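Local coordinates for fructosyl amine:oxygen oxidoreductase (Neosartorya fumigata, PDB 4WCT), which uses bound FAD and molecular oxygen to oxidise fructosyl amines, the Amadori products of glycation, and so acts as a deglycating enzyme, at residues I29-G34 with V219-A224; T234-G239 with D243-F248; D150-M155 with T161-G166; L275-N280 with F285-D290. One frame throughout, in Å; residues are numbered along the deposited sequence.

Contact 1: I29-G34 with V219-A224; sequences IVIGAG and VGARTA. With FAD (flavin-adenine dinucleotide), chain C.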
# COMPACT_ATOMS: atom_id res chain seq x y z
N ILE A 29 -3.21 21.77 -6.23
CA ILE A 29 -4.29 20.77 -6.17
C ILE A 29 -3.67 19.39 -6.02
O ILE A 29 -2.65 19.10 -6.64
CB ILE A 29 -5.16 20.77 -7.46
CG1 ILE A 29 -6.19 21.90 -7.42
CG2 ILE A 29 -5.90 19.45 -7.62
CD1 ILE A 29 -6.65 22.29 -8.80
N VAL A 30 -4.17 18.65 -5.03
CA VAL A 30 -3.77 17.26 -4.83
C VAL A 30 -4.95 16.40 -5.18
O VAL A 30 -6.05 16.61 -4.66
CB VAL A 30 -3.42 16.98 -3.36
CG1 VAL A 30 -3.19 15.48 -3.14
CG2 VAL A 30 -2.25 17.86 -2.89
N ILE A 31 -4.75 15.52 -6.16
CA ILE A 31 -5.78 14.60 -6.58
C ILE A 31 -5.58 13.28 -5.84
O ILE A 31 -4.63 12.52 -6.11
CB ILE A 31 -5.74 14.37 -8.10
CG1 ILE A 31 -5.80 15.69 -8.90
CG2 ILE A 31 -6.81 13.40 -8.54
CD1 ILE A 31 -5.46 15.55 -10.36
N GLY A 32 -6.52 12.99 -4.96
CA GLY A 32 -6.52 11.79 -4.12
C GLY A 32 -6.14 12.09 -2.67
O GLY A 32 -5.00 12.47 -2.36
N ALA A 33 -7.11 11.93 -1.81
CA ALA A 33 -6.96 12.12 -0.33
C ALA A 33 -6.80 10.77 0.37
O ALA A 33 -7.53 10.43 1.32
CB ALA A 33 -8.17 12.86 0.21
N GLY A 34 -5.89 9.96 -0.16
CA GLY A 34 -5.58 8.65 0.42
C GLY A 34 -4.30 8.67 1.23
O GLY A 34 -3.93 9.70 1.83
N VAL A 219 -2.96 22.63 -15.96
CA VAL A 219 -3.42 23.77 -15.20
C VAL A 219 -4.48 23.45 -14.17
O VAL A 219 -4.99 24.34 -13.50
CB VAL A 219 -3.91 24.90 -16.15
CG1 VAL A 219 -2.80 25.28 -17.12
CG2 VAL A 219 -5.13 24.47 -16.94
N GLY A 220 -4.80 22.17 -14.00
CA GLY A 220 -5.71 21.76 -12.94
C GLY A 220 -6.48 20.53 -13.35
O GLY A 220 -5.96 19.69 -14.06
N ALA A 221 -7.63 20.36 -12.72
CA ALA A 221 -8.41 19.13 -12.79
C ALA A 221 -9.90 19.42 -12.97
O ALA A 221 -10.42 20.39 -12.44
CB ALA A 221 -8.23 18.33 -11.50
N ARG A 222 -10.58 18.57 -13.72
CA ARG A 222 -12.01 18.70 -13.98
C ARG A 222 -12.72 17.58 -13.25
O ARG A 222 -12.33 16.41 -13.36
CB ARG A 222 -12.27 18.54 -15.49
CG ARG A 222 -13.72 18.74 -15.89
CD ARG A 222 -13.97 18.30 -17.33
NE ARG A 222 -15.38 18.46 -17.69
CZ ARG A 222 -15.84 19.36 -18.55
NH1 ARG A 222 -15.01 20.08 -19.28
NH2 ARG A 222 -17.14 19.39 -18.82
N THR A 223 -13.69 17.94 -12.42
CA THR A 223 -14.48 16.96 -11.73
C THR A 223 -15.77 16.57 -12.44
O THR A 223 -16.12 17.16 -13.49
CB THR A 223 -14.74 17.40 -10.27
OG1 THR A 223 -15.12 18.79 -10.24
CG2 THR A 223 -13.45 17.27 -9.46
N ALA A 224 -16.45 15.54 -11.94
CA ALA A 224 -17.52 14.89 -12.64
C ALA A 224 -18.77 15.78 -12.74
O ALA A 224 -19.74 15.43 -13.41
CB ALA A 224 -17.91 13.57 -11.98
PA FAD C . -4.64 4.97 -1.75
O1A FAD C . -4.33 4.90 -0.29
O2A FAD C . -5.43 3.88 -2.42
O5B FAD C . -5.37 6.35 -1.97
C5B FAD C . -5.82 6.72 -3.28
C4B FAD C . -6.92 7.76 -3.12
O4B FAD C . -7.24 8.33 -4.43
C3B FAD C . -8.22 7.22 -2.54
O3B FAD C . -8.63 7.95 -1.37
C2B FAD C . -9.23 7.39 -3.68
O2B FAD C . -10.58 7.58 -3.28
C1B FAD C . -8.62 8.56 -4.46
N9A FAD C . -9.08 8.57 -5.87
C8A FAD C . -9.31 7.52 -6.67
N7A FAD C . -9.79 7.94 -7.87
C5A FAD C . -9.76 9.29 -7.83
C6A FAD C . -10.19 10.35 -8.74
N6A FAD C . -10.67 10.06 -9.96
N1A FAD C . -10.11 11.62 -8.28
C2A FAD C . -9.62 11.95 -7.08
N3A FAD C . -9.25 11.02 -6.18
C4A FAD C . -9.31 9.71 -6.52
N1 FAD C . 1.74 -1.40 2.13
C2 FAD C . 2.60 -1.47 3.21
O2 FAD C . 3.43 -0.57 3.33
N3 FAD C . 2.47 -2.41 4.15
C4 FAD C . 1.58 -3.43 4.02
O4 FAD C . 1.43 -4.34 4.88
C4X FAD C . 0.66 -3.43 2.90
N5 FAD C . -0.26 -4.42 2.75
C5X FAD C . -1.26 -4.25 1.83
C6 FAD C . -2.35 -5.10 1.79
C7 FAD C . -3.29 -4.98 0.79
C7M FAD C . -4.49 -5.86 0.82
C8 FAD C . -3.17 -3.89 -0.19
C8M FAD C . -4.17 -3.68 -1.26
C9 FAD C . -2.15 -2.98 -0.10
C9A FAD C . -1.15 -3.14 0.84
N10 FAD C . -0.06 -2.27 0.88
C10 FAD C . 0.81 -2.34 1.97
C1' FAD C . 0.18 -1.20 -0.08
C2' FAD C . -0.35 0.15 0.38
O2' FAD C . -1.68 -0.07 0.84
C3' FAD C . -0.33 1.11 -0.81
O3' FAD C . 0.95 1.05 -1.46
C4' FAD C . -0.63 2.55 -0.37
O4' FAD C . -1.74 2.56 0.53
C5' FAD C . -1.00 3.35 -1.62
O5' FAD C . -1.24 4.70 -1.24
P FAD C . -1.87 5.72 -2.31
O1P FAD C . -2.05 7.05 -1.62
O2P FAD C . -1.04 5.61 -3.57
O3P FAD C . -3.31 5.08 -2.61
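Ile-31 and Ile-29, two residues apart on strand 29-31 and pointing the same way, put their tips against Ala-221 and Gly-220 of strand 219-223. Here one layer of strands lies on another: the axes pass 8.1 Å apart at 48°, too far for backbone pairing, and the gap is filled by aliphatic carbon.

Ile-31 splits its work between protein and cofactor. From its CB, the CG2 methyl stands anti to the backbone N and sits 3.5 Å from FAD C2A of the adenine. The other branch starts at CG1, beside the backbone N (chi1 -54°), and runs out extended to CD1, which ends 4.1 Å from Ala-221 CB. A beta-branched residue suits this place because its two arms leave CB in different directions.

Ile-29 reaches across likewise, its CD1 4.3 Å from Gly-220 CA. The backbone angles of Gly-220 would jam a CB against the preceding carbonyl O and so call for glycine. The short Ala-221 side chain meets Ile-31 CD1 and Leu-55 between the layers.

Beyond the strand the chain turns tightly under the cofactor. A CB on Gly-32 would run into FAD O4B, and one on Gly-34 into FAD O5B; the backbone of Gly-32 also favours glycine. Ala-33 N is held by Asp-56, whose other carboxylate oxygen bonds FAD. Strand, glycine-rich turn and the helix starting after Gly-34 match the GxGxxG dinucleotide-binding motif of a Rossmann-type FAD domain, with strand 217-223 belonging to the three-stranded antiparallel layer packed on its mainly parallel sheet.

Contact 2: T234-G239 with D243-F248; sequences TILSAG and DSLLDF. With FAD (flavin-adenine dinucleotide), chain C.
A single side chain, Leu-236, makes every side-chain contact here, its two methyls dividing Leu-245, Leu-246 and Phe-248 between them. Its CG stands anti to the backbone N (chi1 177°), which carries the fork away from the strand toward the returning loop. CD1 meets Leu-245 CD1 at 3.9 Å, the two side chains crossing obliquely. CD2 goes the other way, to 4.1 Å from Leu-246 CB and 4.0 Å from Phe-248 CZ, reaching the phenyl ring at a slant. Leu-246 CD2 lies over one face of that ring, 3.7 Å above its plane, so the aromatic group is packed by leucines of both segments.

Strand 233-236 lies between strands 28-31 and 379-383 in the parallel part of the Rossmann-type sheet, and the loop 243-248 folds back over its end, with Leu-246 and Phe-248 also resting on strand 379-383. Leucine suits position 236 because its fork lets one residue pack on Leu-245 with one methyl and on Leu-246 and Phe-248 with the other.

The cofactor borders this layer. Leu-245 CD1 is 3.9 Å from FAD N6A of the adenine, while Ala-238 CA approaches FAD O4B to 3.3 Å. Gly-239 passes the diphosphate, its CA 3.5 Å from FAD O2P; its positive phi (55°) favours glycine, and a CB would clash with FAD O3P.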
# COMPACT_ATOMS: atom_id res chain seq x y z
N THR A 234 -0.29 20.77 -9.91
CA THR A 234 -1.25 19.68 -9.71
C THR A 234 -0.48 18.43 -9.35
O THR A 234 0.53 18.08 -10.02
CB THR A 234 -2.10 19.45 -10.97
OG1 THR A 234 -2.84 20.65 -11.25
CG2 THR A 234 -3.02 18.29 -10.81
N ILE A 235 -0.86 17.82 -8.23
CA ILE A 235 -0.21 16.57 -7.78
C ILE A 235 -1.18 15.42 -7.95
O ILE A 235 -2.29 15.45 -7.40
CB ILE A 235 0.22 16.68 -6.32
CG1 ILE A 235 1.20 17.86 -6.15
CG2 ILE A 235 0.86 15.37 -5.83
CD1 ILE A 235 1.60 18.10 -4.70
N LEU A 236 -0.80 14.42 -8.74
CA LEU A 236 -1.65 13.26 -8.95
C LEU A 236 -1.21 12.14 -8.01
O LEU A 236 -0.14 11.54 -8.21
CB LEU A 236 -1.58 12.82 -10.40
CG LEU A 236 -2.37 11.57 -10.81
CD1 LEU A 236 -3.82 11.59 -10.40
CD2 LEU A 236 -2.27 11.32 -12.31
N SER A 237 -2.02 11.91 -6.99
CA SER A 237 -1.76 10.88 -5.95
C SER A 237 -3.02 10.12 -5.67
O SER A 237 -3.44 9.98 -4.52
CB SER A 237 -1.20 11.51 -4.66
OG SER A 237 -2.04 12.53 -4.15
N ALA A 238 -3.57 9.52 -6.73
CA ALA A 238 -4.86 8.87 -6.63
C ALA A 238 -4.74 7.34 -6.62
O ALA A 238 -5.71 6.67 -6.87
CB ALA A 238 -5.81 9.35 -7.73
N GLY A 239 -3.59 6.81 -6.18
CA GLY A 239 -3.41 5.37 -6.07
C GLY A 239 -3.71 4.70 -7.38
O GLY A 239 -3.38 5.23 -8.44
N ASP A 243 -4.28 5.73 -12.82
CA ASP A 243 -3.98 5.21 -14.13
C ASP A 243 -4.98 5.61 -15.19
O ASP A 243 -4.70 5.46 -16.37
CB ASP A 243 -3.91 3.66 -14.02
CG ASP A 243 -3.25 2.99 -15.21
OD1 ASP A 243 -2.20 3.49 -15.69
OD2 ASP A 243 -3.74 1.88 -15.58
N SER A 244 -6.19 6.01 -14.78
CA SER A 244 -7.22 6.44 -15.72
C SER A 244 -7.17 7.95 -16.04
O SER A 244 -7.83 8.40 -16.99
CB SER A 244 -8.60 6.07 -15.18
OG SER A 244 -8.94 6.93 -14.10
N LEU A 245 -6.30 8.69 -15.35
CA LEU A 245 -6.29 10.16 -15.44
C LEU A 245 -5.11 10.71 -16.20
O LEU A 245 -5.07 11.89 -16.51
CB LEU A 245 -6.30 10.77 -14.03
CG LEU A 245 -7.56 10.48 -13.23
CD1 LEU A 245 -7.41 11.09 -11.86
CD2 LEU A 245 -8.80 11.04 -13.91
N LEU A 246 -4.15 9.86 -16.50
CA LEU A 246 -2.96 10.23 -17.24
C LEU A 246 -2.51 9.00 -18.00
O LEU A 246 -2.64 7.89 -17.49
CB LEU A 246 -1.86 10.69 -16.29
CG LEU A 246 -0.51 11.06 -16.87
CD1 LEU A 246 -0.62 12.43 -17.53
CD2 LEU A 246 0.57 11.05 -15.80
N ASP A 247 -1.89 9.19 -19.16
CA ASP A 247 -1.20 8.11 -19.84
C ASP A 247 0.17 7.85 -19.23
O ASP A 247 1.11 8.61 -19.42
CB ASP A 247 -1.08 8.39 -21.34
CG ASP A 247 -0.49 7.22 -22.12
OD1 ASP A 247 -0.17 6.15 -21.52
OD2 ASP A 247 -0.26 7.40 -23.34
N PHE A 248 0.23 6.85 -18.35
CA PHE A 248 1.46 6.51 -17.67
C PHE A 248 2.38 5.63 -18.52
O PHE A 248 3.45 5.20 -18.04
CB PHE A 248 1.14 5.81 -16.35
CG PHE A 248 0.86 6.74 -15.22
CD1 PHE A 248 1.90 7.27 -14.50
CD2 PHE A 248 -0.43 7.12 -14.91
CE1 PHE A 248 1.67 8.12 -13.44
CE2 PHE A 248 -0.67 7.99 -13.87
CZ PHE A 248 0.39 8.48 -13.13
PA FAD C . -4.64 4.97 -1.75
O1A FAD C . -4.33 4.90 -0.29
O2A FAD C . -5.43 3.88 -2.42
O5B FAD C . -5.37 6.35 -1.97
C5B FAD C . -5.82 6.72 -3.28
C4B FAD C . -6.92 7.76 -3.12
O4B FAD C . -7.24 8.33 -4.43
C3B FAD C . -8.22 7.22 -2.54
O3B FAD C . -8.63 7.95 -1.37
C2B FAD C . -9.23 7.39 -3.68
O2B FAD C . -10.58 7.58 -3.28
C1B FAD C . -8.62 8.56 -4.46
N9A FAD C . -9.08 8.57 -5.87
C8A FAD C . -9.31 7.52 -6.67
N7A FAD C . -9.79 7.94 -7.87
C5A FAD C . -9.76 9.29 -7.83
C6A FAD C . -10.19 10.35 -8.74
N6A FAD C . -10.67 10.06 -9.96
N1A FAD C . -10.11 11.62 -8.28
C2A FAD C . -9.62 11.95 -7.08
N3A FAD C . -9.25 11.02 -6.18
C4A FAD C . -9.31 9.71 -6.52
N1 FAD C . 1.74 -1.40 2.13
C2 FAD C . 2.60 -1.47 3.21
O2 FAD C . 3.43 -0.57 3.33
N3 FAD C . 2.47 -2.41 4.15
C4 FAD C . 1.58 -3.43 4.02
O4 FAD C . 1.43 -4.34 4.88
C4X FAD C . 0.66 -3.43 2.90
N5 FAD C . -0.26 -4.42 2.75
C5X FAD C . -1.26 -4.25 1.83
C6 FAD C . -2.35 -5.10 1.79
C7 FAD C . -3.29 -4.98 0.79
C7M FAD C . -4.49 -5.86 0.82
C8 FAD C . -3.17 -3.89 -0.19
C8M FAD C . -4.17 -3.68 -1.26
C9 FAD C . -2.15 -2.98 -0.10
C9A FAD C . -1.15 -3.14 0.84
N10 FAD C . -0.06 -2.27 0.88
C10 FAD C . 0.81 -2.34 1.97
C1' FAD C . 0.18 -1.20 -0.08
C2' FAD C . -0.35 0.15 0.38
O2' FAD C . -1.68 -0.07 0.84
C3' FAD C . -0.33 1.11 -0.81
O3' FAD C . 0.95 1.05 -1.46
C4' FAD C . -0.63 2.55 -0.37
O4' FAD C . -1.74 2.56 0.53
C5' FAD C . -1.00 3.35 -1.62
O5' FAD C . -1.24 4.70 -1.24
P FAD C . -1.87 5.72 -2.31
O1P FAD C . -2.05 7.05 -1.62
O2P FAD C . -1.04 5.61 -3.57
O3P FAD C . -3.31 5.08 -2.61

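Contact 3: D150-M155 with T161-G166; sequences DFRRTM and TGDFPG
Phe-151 and Arg-152, of the short helix 148-152, meet Gly-162 and Phe-164 of the loop that doubles back past it, a helix-to-loop packing set against strands 117-121 and 143-145 of the large mixed sheet. A type I beta turn from Arg-152 to Met-155 reverses the chain, spanned by the bond from Met-155 N to Arg-152 O; just before it, Thr-154 grips Phe-151 O through both its OG1 and its backbone N.

The apolar half is aromatic. The rings of Phe-151 and Phe-164 are nearly parallel but slid so far that they barely overlap. The flat face of Phe-164 instead lets Phe-151 CB sit over its centre, in a CH-pi contact 3.6 Å from the centroid. The methylene CG of Arg-152 lies 3.9 Å from Phe-164 CE1. Phe-151 also packs on Ile-118 and Leu-145, and Trp-167 meets Phe-164 edge-to-face.

The polar half belongs to the end of Arg-152, whose bend at chi3 (-61°) swings the guanidinium toward the loop. NH1 donates to Gly-162 O at 2.9 Å, the acceptor lying in the guanidinium plane. Asp-163 OD1 is beyond salt-bridge range of NH1, so a water joins them, accepting from Arg-152 NH1 at 2.9 Å and donating to Asp-163 OD1 at 2.8 Å.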
# COMPACT_ATOMS: atom_id res chain seq x y z
N ASP A 150 9.25 -23.26 17.95
CA ASP A 150 9.93 -21.97 17.78
C ASP A 150 8.91 -20.93 17.32
O ASP A 150 8.91 -19.82 17.82
CB ASP A 150 11.04 -22.02 16.72
CG ASP A 150 12.28 -22.80 17.15
OD1 ASP A 150 12.49 -23.01 18.36
OD2 ASP A 150 13.08 -23.16 16.24
N PHE A 151 8.06 -21.27 16.33
CA PHE A 151 7.04 -20.32 15.87
C PHE A 151 6.05 -19.99 16.99
O PHE A 151 5.75 -18.82 17.24
CB PHE A 151 6.28 -20.86 14.64
CG PHE A 151 7.00 -20.64 13.35
CD1 PHE A 151 6.86 -19.47 12.65
CD2 PHE A 151 7.86 -21.63 12.86
CE1 PHE A 151 7.50 -19.31 11.44
CE2 PHE A 151 8.51 -21.47 11.66
CZ PHE A 151 8.32 -20.32 10.93
N ARG A 152 5.54 -21.02 17.65
CA ARG A 152 4.48 -20.79 18.65
C ARG A 152 4.97 -19.93 19.80
O ARG A 152 4.24 -19.06 20.28
CB ARG A 152 3.89 -22.08 19.17
CG ARG A 152 3.13 -22.86 18.09
CD ARG A 152 2.29 -24.00 18.66
NE ARG A 152 3.12 -24.97 19.36
CZ ARG A 152 3.64 -26.08 18.83
NH1 ARG A 152 3.37 -26.46 17.58
NH2 ARG A 152 4.44 -26.83 19.56
N ARG A 153 6.25 -20.04 20.13
CA ARG A 153 6.80 -19.27 21.23
C ARG A 153 7.02 -17.80 20.93
O ARG A 153 7.35 -17.02 21.85
CB ARG A 153 8.10 -19.87 21.73
CG ARG A 153 7.88 -21.16 22.51
CD ARG A 153 9.17 -21.76 23.06
NE ARG A 153 8.89 -22.81 24.04
CZ ARG A 153 9.82 -23.41 24.77
NH1 ARG A 153 11.11 -23.16 24.57
NH2 ARG A 153 9.44 -24.32 25.67
N THR A 154 6.79 -17.39 19.68
CA THR A 154 6.91 -15.97 19.36
C THR A 154 5.69 -15.17 19.79
O THR A 154 5.77 -13.93 19.78
CB THR A 154 7.08 -15.70 17.85
OG1 THR A 154 5.89 -16.08 17.15
CG2 THR A 154 8.29 -16.34 17.31
N MET A 155 4.62 -15.83 20.25
CA MET A 155 3.38 -15.16 20.66
C MET A 155 2.87 -15.78 21.97
O MET A 155 3.33 -16.86 22.35
CB MET A 155 2.33 -15.29 19.56
CG MET A 155 2.76 -14.57 18.29
SD MET A 155 1.45 -14.50 17.07
CE MET A 155 2.37 -14.03 15.60
N THR A 161 -1.21 -22.10 17.54
CA THR A 161 -1.52 -23.43 18.01
C THR A 161 -1.18 -24.49 16.96
O THR A 161 -1.36 -25.69 17.19
CB THR A 161 -3.00 -23.54 18.36
OG1 THR A 161 -3.79 -23.28 17.20
CG2 THR A 161 -3.38 -22.55 19.45
N GLY A 162 -0.80 -24.05 15.77
CA GLY A 162 -0.62 -25.00 14.65
C GLY A 162 0.69 -25.74 14.63
O GLY A 162 1.57 -25.56 15.49
N ASP A 163 0.83 -26.60 13.62
CA ASP A 163 1.97 -27.43 13.45
C ASP A 163 2.98 -26.88 12.44
O ASP A 163 4.05 -27.45 12.30
CB ASP A 163 1.52 -28.81 12.97
CG ASP A 163 0.87 -29.60 14.03
OD1 ASP A 163 1.12 -29.40 15.25
OD2 ASP A 163 0.09 -30.48 13.64
N PHE A 164 2.64 -25.78 11.75
CA PHE A 164 3.58 -25.08 10.86
C PHE A 164 4.35 -26.04 9.92
O PHE A 164 5.60 -26.04 9.92
CB PHE A 164 4.57 -24.24 11.68
CG PHE A 164 3.92 -23.10 12.44
CD1 PHE A 164 3.25 -23.33 13.64
CD2 PHE A 164 3.88 -21.83 11.91
CE1 PHE A 164 2.60 -22.27 14.30
CE2 PHE A 164 3.30 -20.78 12.59
CZ PHE A 164 2.60 -21.01 13.75
N PRO A 165 3.60 -26.91 9.20
CA PRO A 165 4.28 -28.02 8.53
C PRO A 165 5.20 -27.57 7.40
O PRO A 165 4.75 -26.94 6.45
CB PRO A 165 3.12 -28.92 8.03
CG PRO A 165 1.88 -28.40 8.71
CD PRO A 165 2.14 -26.98 9.07
N GLY A 166 6.50 -27.83 7.56
CA GLY A 166 7.50 -27.39 6.63
C GLY A 166 7.97 -25.96 6.74
O GLY A 166 8.87 -25.55 6.02
O HOH W 1 3.59 -29.15 16.62

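Contact 4: L275-N280 with F285-D290; sequences LPVLFN and FFMEPD
Leu-278 pairs with Phe-286 and Phe-279 with Phe-285 where strands 277-280 and 285-287 run antiparallel, at 170° with axes 5.1 Å apart, as the two arms of a beta hairpin. Leu-278 and Phe-286 form the hydrogen-bonded pair, though the bond from Phe-286 N to Leu-278 O is weak at 3.3 Å; the same oxygen also receives a CA-H contact from Phe-285. Toward the open end of the hairpin direct backbone bonds give way to waters: one donates to both Pro-276 O and Phe-286 O, the other links Leu-275 O to Glu-288 N.

On one face the edge of the Phe-285 ring points toward the face of Phe-279 in an offset edge-to-face pair, centroids 5.7 Å apart and planes at 82°. The Phe-285 side chain also comes within about 4 Å of FAD. Val-277 CG2 packs 3.8 Å from Met-287 CG, and both these residues, like Phe-285, touch Ile-73, whose backbone N bonds the cofactor.

On the other face Leu-278 CD2 meets the edge of the Phe-286 ring at CE2, 4.0 Å away, while Leu-275 CD1 touches the ring at CE1, across from CE2, with an oblique approach.

Glu-288 CB lies 3.7 Å from Leu-275 CD1. From there CG stands between the backbone N and the carbonyl carbon (chi1 75°), and the extended chain beyond it brings the carboxylate to the start of the first segment. Both oxygens are gripped: OE1 takes Asn-274 N, and OE2, besides Trp-178 NE1, accepts from Leu-275 N at 2.9 Å, the donor standing above the carboxylate plane.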
# COMPACT_ATOMS: atom_id res chain seq x y z
N LEU A 275 1.50 -8.56 19.14
CA LEU A 275 1.93 -9.67 18.34
C LEU A 275 2.85 -9.23 17.21
O LEU A 275 2.53 -8.29 16.49
CB LEU A 275 0.70 -10.36 17.72
CG LEU A 275 -0.35 -10.94 18.68
CD1 LEU A 275 -1.44 -11.65 17.91
CD2 LEU A 275 0.27 -11.86 19.73
N PRO A 276 3.98 -9.93 17.02
CA PRO A 276 4.70 -9.67 15.79
C PRO A 276 3.84 -10.04 14.58
O PRO A 276 3.00 -10.95 14.66
CB PRO A 276 5.91 -10.58 15.88
CG PRO A 276 5.48 -11.68 16.77
CD PRO A 276 4.55 -11.06 17.77
N VAL A 277 4.07 -9.37 13.46
CA VAL A 277 3.41 -9.77 12.21
C VAL A 277 3.93 -11.15 11.85
O VAL A 277 5.14 -11.37 11.89
CB VAL A 277 3.74 -8.77 11.10
CG1 VAL A 277 3.14 -9.20 9.76
CG2 VAL A 277 3.25 -7.37 11.49
N LEU A 278 3.04 -12.08 11.49
CA LEU A 278 3.49 -13.36 10.97
C LEU A 278 3.16 -13.44 9.49
O LEU A 278 1.98 -13.45 9.12
CB LEU A 278 2.78 -14.49 11.71
CG LEU A 278 3.00 -15.90 11.17
CD1 LEU A 278 4.45 -16.37 11.36
CD2 LEU A 278 2.07 -16.86 11.87
N PHE A 279 4.19 -13.61 8.66
CA PHE A 279 4.08 -13.61 7.20
C PHE A 279 4.77 -14.84 6.61
O PHE A 279 5.95 -15.05 6.84
CB PHE A 279 4.72 -12.33 6.67
CG PHE A 279 4.72 -12.20 5.16
CD1 PHE A 279 3.65 -12.63 4.39
CD2 PHE A 279 5.77 -11.55 4.54
CE1 PHE A 279 3.59 -12.36 3.02
CE2 PHE A 279 5.73 -11.29 3.17
CZ PHE A 279 4.63 -11.66 2.42
N ASN A 280 4.02 -15.65 5.88
CA ASN A 280 4.57 -16.67 5.00
C ASN A 280 4.39 -16.21 3.56
O ASN A 280 3.25 -15.92 3.12
CB ASN A 280 3.86 -18.02 5.25
CG ASN A 280 4.29 -19.09 4.27
OD1 ASN A 280 4.50 -18.83 3.10
ND2 ASN A 280 4.28 -20.33 4.72
N PHE A 285 -0.52 -13.53 5.70
CA PHE A 285 -0.15 -12.97 6.97
C PHE A 285 -1.37 -12.63 7.80
O PHE A 285 -2.46 -12.48 7.27
CB PHE A 285 0.77 -11.75 6.81
CG PHE A 285 0.21 -10.63 5.97
CD1 PHE A 285 0.60 -10.50 4.64
CD2 PHE A 285 -0.57 -9.64 6.54
CE1 PHE A 285 0.14 -9.43 3.87
CE2 PHE A 285 -1.04 -8.59 5.76
CZ PHE A 285 -0.67 -8.47 4.43
N PHE A 286 -1.16 -12.43 9.10
CA PHE A 286 -2.23 -11.88 9.94
C PHE A 286 -1.67 -10.88 10.90
O PHE A 286 -0.47 -10.90 11.19
CB PHE A 286 -3.00 -12.97 10.70
CG PHE A 286 -2.41 -13.34 12.04
CD1 PHE A 286 -2.92 -12.78 13.21
CD2 PHE A 286 -1.44 -14.29 12.14
CE1 PHE A 286 -2.44 -13.18 14.45
CE2 PHE A 286 -0.93 -14.68 13.37
CZ PHE A 286 -1.40 -14.09 14.52
N MET A 287 -2.55 -9.98 11.35
CA MET A 287 -2.16 -9.01 12.36
C MET A 287 -3.11 -9.04 13.54
O MET A 287 -4.20 -9.58 13.49
CB MET A 287 -1.99 -7.58 11.81
CG MET A 287 -0.59 -7.35 11.23
SD MET A 287 -0.23 -5.96 10.14
CE MET A 287 -0.93 -6.51 8.59
N GLU A 288 -2.65 -8.50 14.66
CA GLU A 288 -3.41 -8.68 15.86
C GLU A 288 -4.79 -8.01 15.77
O GLU A 288 -4.99 -7.01 15.07
CB GLU A 288 -2.63 -8.25 17.09
CG GLU A 288 -2.50 -6.76 17.28
CD GLU A 288 -1.62 -6.41 18.46
OE1 GLU A 288 -2.15 -6.04 19.51
OE2 GLU A 288 -0.37 -6.54 18.34
N PRO A 289 -5.75 -8.53 16.52
CA PRO A 289 -7.12 -7.99 16.47
C PRO A 289 -7.18 -6.51 16.80
O PRO A 289 -6.43 -6.02 17.67
CB PRO A 289 -7.83 -8.80 17.54
CG PRO A 289 -7.05 -10.09 17.60
CD PRO A 289 -5.63 -9.71 17.38
N ASP A 290 -8.05 -5.77 16.11
CA ASP A 290 -8.09 -4.32 16.34
C ASP A 290 -8.73 -3.98 17.67
O ASP A 290 -9.52 -4.75 18.21
CB ASP A 290 -8.76 -3.56 15.17
CG ASP A 290 -10.26 -3.57 15.27
OD1 ASP A 290 -10.82 -4.64 14.96
OD2 ASP A 290 -10.88 -2.51 15.62
O HOH W 2 0.27 -8.27 14.72
O HOH W 3 0.42 -10.94 14.03

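Overall arrangement
The four contacts fall into two pairs on opposite sides of the chain's centre. Contacts 1 and 2, with centres 9 Å apart, share the Rossmann-type sheet: strands 28-31 and 233-236 are neighbours, with Ile-29 O 2.7 Å from Ile-235 N, and both contacts touch FAD at its adenine and diphosphate end. Contact 4 is part of the large mixed sheet and contact 3 packs on it, 13 Å between centres; Met-155 joins them, its SD 3.8 Å from Phe-286 CZ. Nearest atoms of contacts 2 and 4 are about 18 Å apart, yet FAD spans the gap, since Phe-285 of contact 4 lies near its isoalloxazine end. Contact 3 lies farthest from the centre of the chain, about 28 Å from it to the contact's own centre.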